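Local atomic coordinates of cellulose 1,4-beta-cellobiosidase (Thermobifida fusca, PDB entry 4JJJ), a protein that probably hydrolyses cellulose to cellobiose through its family 48 glycoside hydrolase catalytic domain, the part of the longer enzyme present here. Residues 145-150 and 169-174. The protein carries 1 engineered substitution. Residues are numbered along the deposited sequence; the frame is centred on the assembly and turned at random.
Sequences GMHWLL and PAYINT. With BGC (beta-D-glucopyranose), chain D; BGC (beta-D-glucopyranose), chain B.
Trp148 and Asn173 meet at about a right angle, the indole NE1 giving a hydrogen bond to Asn173 OD1 at 2.9 Å. OD1 also accepts from O2 of the chain B glucose, while ND2 of Asn173 donates to O3 of that sugar at 2.9 Å; an amide, acceptor and donor in one group, suits this double task. Leu149 CB covers the centre of one indole face. The other, broad and flat, suits the C-H groups of the chain D glucose, whose C5, offset toward the rim, is 3.5 Å from Trp148 CD2. An alanine in place of Trp148 would probably leave this glucose without its platform and Asn173 OD1 without its indole donor. On this side the partners are bound sugars; away from it side chains pack closely and are mostly apolar. Leucine's branched end lets Leu150 CD2 cover the Tyr171 ring face, a CH-pi contact 3.9 Å from the centroid, while Leu150 CD1 meets Pro169 CB at 3.7 Å. Leu149 CD2 lies 3.8 Å from Ile172 CD1. His147 makes the polar link: chi1 (175°) sets CG anti to the backbone N, and NE2 donates to Ile172 O, in the ring plane, at 2.7 Å; histidine's second nitrogen, ND1, serves Thr220 N. Strands 149-151 and 170-173, paired antiparallel at Leu150 and Tyr171, are the middle two of a four-stranded sheet, flanked by 47-49 and 189-190, with Phe83 of helix 71-83 against Pro169.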
# COMPACT_ATOMS: atom_id res chain seq x y z
N GLY A 145 -13.33 5.49 -1.19
CA GLY A 145 -11.99 4.92 -0.95
C GLY A 145 -11.28 4.85 -2.24
O GLY A 145 -11.93 4.71 -3.26
N MET A 146 -9.95 5.04 -2.23
CA MET A 146 -9.20 4.90 -3.50
C MET A 146 -9.12 3.47 -3.97
O MET A 146 -8.79 2.56 -3.18
CB MET A 146 -7.82 5.51 -3.39
CG MET A 146 -7.80 6.99 -3.06
SD MET A 146 -6.14 7.71 -3.26
CE MET A 146 -5.57 7.63 -1.60
N HIS A 147 -9.25 3.22 -5.28
CA HIS A 147 -8.78 1.98 -5.87
C HIS A 147 -7.25 2.03 -5.97
O HIS A 147 -6.65 3.09 -6.01
CB HIS A 147 -9.41 1.77 -7.23
CG HIS A 147 -8.89 0.58 -7.97
ND1 HIS A 147 -9.08 -0.71 -7.55
CD2 HIS A 147 -8.11 0.49 -9.08
CE1 HIS A 147 -8.48 -1.54 -8.36
NE2 HIS A 147 -7.90 -0.85 -9.31
N TRP A 148 -6.59 0.87 -5.98
CA TRP A 148 -5.15 0.91 -5.75
C TRP A 148 -4.28 1.23 -6.96
O TRP A 148 -3.13 1.65 -6.74
CB TRP A 148 -4.66 -0.40 -5.07
CG TRP A 148 -4.19 -1.49 -5.99
CD1 TRP A 148 -4.94 -2.45 -6.66
CD2 TRP A 148 -2.81 -1.77 -6.33
NE1 TRP A 148 -4.10 -3.24 -7.36
CE2 TRP A 148 -2.80 -2.87 -7.21
CE3 TRP A 148 -1.59 -1.18 -6.00
CZ2 TRP A 148 -1.62 -3.42 -7.68
CZ3 TRP A 148 -0.39 -1.74 -6.48
CH2 TRP A 148 -0.42 -2.86 -7.32
N LEU A 149 -4.76 0.94 -8.14
CA LEU A 149 -3.88 0.88 -9.35
C LEU A 149 -4.63 1.40 -10.57
O LEU A 149 -5.79 1.00 -10.90
CB LEU A 149 -3.51 -0.56 -9.72
CG LEU A 149 -2.40 -0.79 -10.72
CD1 LEU A 149 -1.06 -0.26 -10.30
CD2 LEU A 149 -2.43 -2.24 -11.09
N LEU A 150 -3.98 2.38 -11.23
CA LEU A 150 -4.42 2.93 -12.54
C LEU A 150 -3.36 2.71 -13.57
O LEU A 150 -2.17 2.58 -13.26
CB LEU A 150 -4.67 4.41 -12.47
CG LEU A 150 -5.75 4.90 -11.47
CD1 LEU A 150 -5.69 6.41 -11.39
CD2 LEU A 150 -7.15 4.46 -11.88
N PRO A 169 -7.04 7.87 -16.88
CA PRO A 169 -6.39 6.67 -16.48
C PRO A 169 -7.33 5.46 -16.39
O PRO A 169 -8.48 5.63 -15.88
CB PRO A 169 -5.87 7.05 -15.06
CG PRO A 169 -5.69 8.57 -15.08
CD PRO A 169 -6.87 8.96 -15.89
N ALA A 170 -6.91 4.27 -16.80
CA ALA A 170 -7.76 3.09 -16.69
C ALA A 170 -7.73 2.45 -15.30
O ALA A 170 -6.62 2.31 -14.75
CB ALA A 170 -7.40 2.07 -17.71
N TYR A 171 -8.86 2.00 -14.80
CA TYR A 171 -8.84 1.21 -13.53
C TYR A 171 -8.49 -0.18 -13.86
O TYR A 171 -9.19 -0.84 -14.62
CB TYR A 171 -10.26 1.28 -12.89
CG TYR A 171 -10.61 2.56 -12.22
CD1 TYR A 171 -11.28 3.60 -12.91
CD2 TYR A 171 -10.38 2.78 -10.86
CE1 TYR A 171 -11.65 4.79 -12.25
CE2 TYR A 171 -10.73 3.95 -10.21
CZ TYR A 171 -11.38 4.97 -10.91
OH TYR A 171 -11.76 6.14 -10.24
N ILE A 172 -7.39 -0.71 -13.30
CA ILE A 172 -6.92 -2.01 -13.60
C ILE A 172 -6.52 -2.74 -12.31
O ILE A 172 -6.42 -2.11 -11.24
CB ILE A 172 -5.66 -1.95 -14.53
CG1 ILE A 172 -4.56 -1.04 -14.03
CG2 ILE A 172 -6.13 -1.46 -15.91
CD1 ILE A 172 -3.22 -1.40 -14.66
N ASN A 173 -6.26 -4.02 -12.39
CA ASN A 173 -5.77 -4.79 -11.26
C ASN A 173 -4.88 -5.88 -11.79
O ASN A 173 -4.83 -6.13 -13.02
CB ASN A 173 -6.93 -5.29 -10.39
CG ASN A 173 -6.54 -5.75 -9.05
OD1 ASN A 173 -5.49 -5.46 -8.51
ND2 ASN A 173 -7.46 -6.52 -8.46
N THR A 174 -4.09 -6.44 -10.91
CA THR A 174 -3.10 -7.47 -11.25
C THR A 174 -3.25 -8.63 -10.24
O THR A 174 -3.82 -9.66 -10.59
CB THR A 174 -1.71 -6.90 -11.26
OG1 THR A 174 -1.46 -6.30 -9.95
CG2 THR A 174 -1.51 -5.84 -12.37
C2 BGC D . -0.38 -4.80 -2.82
C3 BGC D . -1.30 -5.74 -3.59
C4 BGC D . -2.72 -5.38 -3.30
C5 BGC D . -3.07 -3.94 -3.56
C6 BGC D . -4.50 -3.56 -3.23
C1 BGC D . -0.85 -3.40 -3.05
O1 BGC D . -0.06 -2.49 -2.26
O2 BGC D . 1.01 -4.95 -3.15
O3 BGC D . -1.03 -7.08 -3.10
O4 BGC D . -3.45 -6.14 -4.34
O5 BGC D . -2.20 -3.15 -2.73
O6 BGC D . -4.77 -3.91 -1.84
C2 BGC B . -5.63 -6.91 -5.15
C3 BGC B . -6.84 -7.66 -4.71
C4 BGC B . -6.50 -9.01 -4.06
C5 BGC B . -5.43 -8.70 -2.98
C6 BGC B . -5.08 -9.99 -2.25
C1 BGC B . -4.68 -6.76 -3.97
O2 BGC B . -5.99 -5.66 -5.68
O3 BGC B . -7.63 -7.79 -5.84
O4 BGC B . -7.64 -9.54 -3.33
O5 BGC B . -4.28 -8.03 -3.49
O6 BGC B . -4.22 -10.74 -3.13